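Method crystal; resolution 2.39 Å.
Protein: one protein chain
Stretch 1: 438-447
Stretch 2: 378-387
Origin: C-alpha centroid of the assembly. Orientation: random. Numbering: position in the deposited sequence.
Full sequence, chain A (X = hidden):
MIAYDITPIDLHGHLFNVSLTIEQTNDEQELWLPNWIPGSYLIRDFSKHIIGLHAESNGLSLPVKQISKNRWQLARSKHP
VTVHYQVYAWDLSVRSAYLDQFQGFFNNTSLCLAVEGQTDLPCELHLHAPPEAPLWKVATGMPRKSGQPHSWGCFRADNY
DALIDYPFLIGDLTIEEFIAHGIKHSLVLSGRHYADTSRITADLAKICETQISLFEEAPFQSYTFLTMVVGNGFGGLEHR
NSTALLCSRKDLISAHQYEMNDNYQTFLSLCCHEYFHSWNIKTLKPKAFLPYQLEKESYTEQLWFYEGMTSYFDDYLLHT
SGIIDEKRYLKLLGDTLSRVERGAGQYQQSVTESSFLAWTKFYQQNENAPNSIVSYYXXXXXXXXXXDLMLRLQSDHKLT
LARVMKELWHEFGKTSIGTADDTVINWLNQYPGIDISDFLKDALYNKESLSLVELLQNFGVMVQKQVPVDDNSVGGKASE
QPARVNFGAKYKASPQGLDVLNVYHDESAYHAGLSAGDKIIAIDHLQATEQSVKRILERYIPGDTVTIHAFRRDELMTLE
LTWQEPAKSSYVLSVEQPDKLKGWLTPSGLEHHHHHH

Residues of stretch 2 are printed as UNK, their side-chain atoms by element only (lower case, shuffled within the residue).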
# COMPACT_ATOMS: atom_id res chain seq x y z
N ASP A 438 25.45 -1.92 15.01
CA ASP A 438 25.58 -0.47 15.02
C ASP A 438 24.85 0.18 13.86
O ASP A 438 24.17 1.20 14.03
CB ASP A 438 27.06 -0.05 15.00
CG ASP A 438 27.77 -0.37 16.30
OD1 ASP A 438 27.09 -0.40 17.35
OD2 ASP A 438 29.00 -0.57 16.27
N PHE A 439 24.97 -0.40 12.68
CA PHE A 439 24.30 0.15 11.52
C PHE A 439 22.79 0.18 11.67
O PHE A 439 22.16 1.23 11.50
CB PHE A 439 24.64 -0.66 10.27
CG PHE A 439 23.60 -0.54 9.20
CD1 PHE A 439 23.49 0.62 8.43
CD2 PHE A 439 22.68 -1.56 9.01
CE1 PHE A 439 22.47 0.76 7.50
CE2 PHE A 439 21.65 -1.43 8.07
CZ PHE A 439 21.54 -0.27 7.31
N LEU A 440 22.20 -0.97 11.97
CA LEU A 440 20.75 -1.09 12.11
C LEU A 440 20.16 -0.21 13.21
O LEU A 440 19.07 0.35 13.04
CB LEU A 440 20.36 -2.55 12.32
CG LEU A 440 18.86 -2.87 12.11
CD1 LEU A 440 18.48 -2.59 10.67
CD2 LEU A 440 18.58 -4.32 12.45
N LYS A 441 20.86 -0.08 14.34
CA LYS A 441 20.37 0.77 15.43
C LYS A 441 20.32 2.24 14.99
O LYS A 441 19.39 2.96 15.35
CB LYS A 441 21.26 0.66 16.67
CG LYS A 441 20.94 -0.51 17.57
CD LYS A 441 21.79 -0.45 18.82
CE LYS A 441 21.62 -1.69 19.68
NZ LYS A 441 22.57 -1.67 20.83
N ASP A 442 21.32 2.67 14.23
CA ASP A 442 21.35 4.05 13.76
C ASP A 442 20.29 4.24 12.68
O ASP A 442 19.61 5.26 12.64
CB ASP A 442 22.72 4.43 13.19
CG ASP A 442 23.81 4.45 14.26
OD1 ASP A 442 23.48 4.66 15.44
OD2 ASP A 442 25.00 4.28 13.90
N ALA A 443 20.14 3.23 11.83
CA ALA A 443 19.17 3.27 10.75
C ALA A 443 17.75 3.31 11.31
O ALA A 443 16.87 3.96 10.75
CB ALA A 443 19.33 2.04 9.85
N LEU A 444 17.56 2.62 12.43
CA LEU A 444 16.27 2.51 13.08
C LEU A 444 15.88 3.62 14.06
O LEU A 444 14.71 4.02 14.12
CB LEU A 444 16.18 1.16 13.81
CG LEU A 444 15.45 -0.03 13.19
CD1 LEU A 444 15.82 -0.23 11.73
CD2 LEU A 444 15.78 -1.27 14.00
N TYR A 445 16.83 4.12 14.84
CA TYR A 445 16.51 5.13 15.85
C TYR A 445 17.11 6.52 15.68
O TYR A 445 16.71 7.45 16.37
CB TYR A 445 16.84 4.55 17.23
CG TYR A 445 16.15 3.22 17.46
CD1 TYR A 445 14.77 3.16 17.68
CD2 TYR A 445 16.86 2.02 17.39
CE1 TYR A 445 14.11 1.94 17.81
CE2 TYR A 445 16.20 0.79 17.52
CZ TYR A 445 14.83 0.75 17.73
OH TYR A 445 14.18 -0.45 17.85
N ASN A 446 18.07 6.68 14.78
CA ASN A 446 18.65 8.00 14.55
C ASN A 446 17.89 8.70 13.42
O ASN A 446 17.09 8.08 12.71
CB ASN A 446 20.14 7.90 14.18
CG ASN A 446 21.02 7.64 15.39
OD1 ASN A 446 20.59 7.75 16.54
ND2 ASN A 446 22.28 7.32 15.13
N LYS A 447 18.15 9.99 13.26
CA LYS A 447 17.50 10.78 12.22
C LYS A 447 18.56 11.36 11.29
O LYS A 447 18.81 12.57 11.29
CB LYS A 447 16.68 11.89 12.86
CG LYS A 447 15.69 11.40 13.89
CD LYS A 447 15.11 12.54 14.70
CE LYS A 447 14.16 12.03 15.77
NZ LYS A 447 13.71 13.11 16.68
N UNK A 378 9.89 3.83 2.14
CA UNK A 378 11.10 4.15 1.38
C UNK A 378 12.40 3.95 2.16
O UNK A 378 13.31 3.28 1.67
c UNK A 378 11.02 5.58 0.86
N UNK A 379 12.49 4.52 3.36
CA UNK A 379 13.71 4.34 4.13
C UNK A 379 13.85 2.88 4.58
O UNK A 379 14.96 2.36 4.68
c UNK A 379 15.28 6.33 7.06
c UNK A 379 13.76 5.27 5.33
n UNK A 379 16.94 7.35 8.65
c UNK A 379 15.13 5.29 5.97
c UNK A 379 16.71 6.32 7.60
N UNK A 380 12.72 2.23 4.84
CA UNK A 380 12.78 0.83 5.23
C UNK A 380 13.35 0.05 4.06
O UNK A 380 14.09 -0.92 4.23
N UNK A 381 13.00 0.48 2.85
CA UNK A 381 13.48 -0.19 1.65
C UNK A 381 14.99 -0.04 1.53
O UNK A 381 15.68 -0.97 1.12
c UNK A 381 12.79 0.39 0.43
N UNK A 382 15.50 1.14 1.88
CA UNK A 382 16.93 1.37 1.80
C UNK A 382 17.66 0.58 2.89
O UNK A 382 18.80 0.14 2.71
c UNK A 382 17.23 2.87 1.91
c UNK A 382 16.66 3.71 0.76
c UNK A 382 17.06 5.16 0.94
c UNK A 382 17.16 3.19 -0.58
N UNK A 383 17.00 0.40 4.03
CA UNK A 383 17.57 -0.37 5.13
C UNK A 383 17.71 -1.80 4.62
O UNK A 383 18.76 -2.43 4.78
c UNK A 383 16.70 1.00 7.04
c UNK A 383 17.03 -1.50 7.31
c UNK A 383 15.87 1.10 8.31
c UNK A 383 16.64 -0.37 6.36
N UNK A 384 16.65 -2.32 4.01
CA UNK A 384 16.65 -3.67 3.48
C UNK A 384 17.77 -3.82 2.45
O UNK A 384 18.46 -4.84 2.43
c UNK A 384 15.29 -3.99 2.82
N UNK A 385 17.94 -2.81 1.61
CA UNK A 385 18.99 -2.83 0.59
C UNK A 385 20.35 -2.96 1.26
O UNK A 385 21.20 -3.75 0.83
c UNK A 385 20.20 -2.20 -2.30
c UNK A 385 18.98 -1.54 -0.22
c UNK A 385 20.23 -1.30 -1.08
c UNK A 385 20.30 0.17 -1.49
N UNK A 386 20.55 -2.18 2.32
CA UNK A 386 21.80 -2.19 3.06
C UNK A 386 22.08 -3.56 3.66
O UNK A 386 23.17 -4.10 3.49
c UNK A 386 21.76 -1.13 4.17
o UNK A 386 21.47 0.15 3.65
N UNK A 387 21.10 -4.11 4.37
CA UNK A 387 21.26 -5.42 4.99
C UNK A 387 21.60 -6.51 3.97
O UNK A 387 22.47 -7.34 4.21
c UNK A 387 20.68 -5.14 8.06
c UNK A 387 18.26 -5.48 7.52
c UNK A 387 19.61 -5.00 6.99
c UNK A 387 19.99 -5.81 5.75
O HOH W 1 19.16 6.95 10.42
O HOH W 2 15.50 6.32 11.20

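Position 378 carries a single side-chain carbon, which lies far from stretch 1; one carbon and nothing more is alanine, A378, a small apolar group suited to a buried place. Its backbone O accepts the hydrogen bond from the N of position 382, an early turn of the helix that runs through the whole stretch.

Position 379 has four carbons in a row ending in a nitrogen, an unbranched chain that only lysine has: K379. All four chi angles are t, so the chain is fully extended, and its CA-to-CB bond points toward stretch 1. K379 CE lies 3.9 Å from A443 O, and K379 NZ stands 4.1 Å from N446 O, too far for a direct hydrogen bond. Waters fill the gap. K379 NZ donates to water 1 at 2.9 Å and to water 2 at 3.1 Å. A long aliphatic stem with a charged tip suits a buried place beside the C-terminal end of the helix in stretch 1, where the carbonyls of A443 and N446 have no amide partner within the stretch.

Position 380 has no side-chain atoms and is glycine, G380, adding no bulk to a buried place; a CB here would point sideways, with nothing of stretch 1 near it. Position 381 again has one carbon, out of reach of stretch 1, and is alanine, A381, buried and needing no polar partner.

Position 382 has four carbons forked at the second, the pattern of leucine: L382. Its side chain does not reach stretch 1, so this buried apolar group does not serve the contact.

Position 383 also has four carbons, but the fork is at the first and one arm is two carbons long, which identifies isoleucine, I383. The CA-to-CB bond of I383 points sideways, yet the end of the side chain comes nearer. I383 CG2 meets L440 CD1 at 3.8 Å, while I383 CD1 lies 3.9 Å from A443 CB and 3.7 Å from L444 CD1. The branch at CB lets one residue offer methyl groups to several neighbours.

Position 384, with one carbon pointing away, is alanine, A384, small and buried. Position 385 has four carbons forked at the second and is leucine, L385, out of reach of stretch 1 but apolar, as suits its burial.

Position 386 has one carbon followed by one oxygen: serine, S386. S386 CB approaches F439 CZ at 3.3 Å, a tight fit to which a small side chain is suited. S386 OG donates to L382 O at 2.8 Å, satisfying the hydroxyl within its own helix, although the placement of OG is less sure.

Position 387 has four carbons forked at the second, hence leucine, L387. L387 CD2 lies at the edge of the F439 ring, 3.8 Å from F439 CE2, and 4.3 Å from L440 CD1.

The two helices run nearly antiparallel, at 175°, with axes 10.9 Å apart at closest approach. Small A443 faces I383, their CA atoms 6.9 Å apart, and apolar packing continues through L440 and F439 to L387. No direct hydrogen bond crosses the interface; instead, water 1 links K379 NZ to D442 O, and water 2 links it to A443 O and N446 O.

Stretch 2 378-387: AKGALIALSL
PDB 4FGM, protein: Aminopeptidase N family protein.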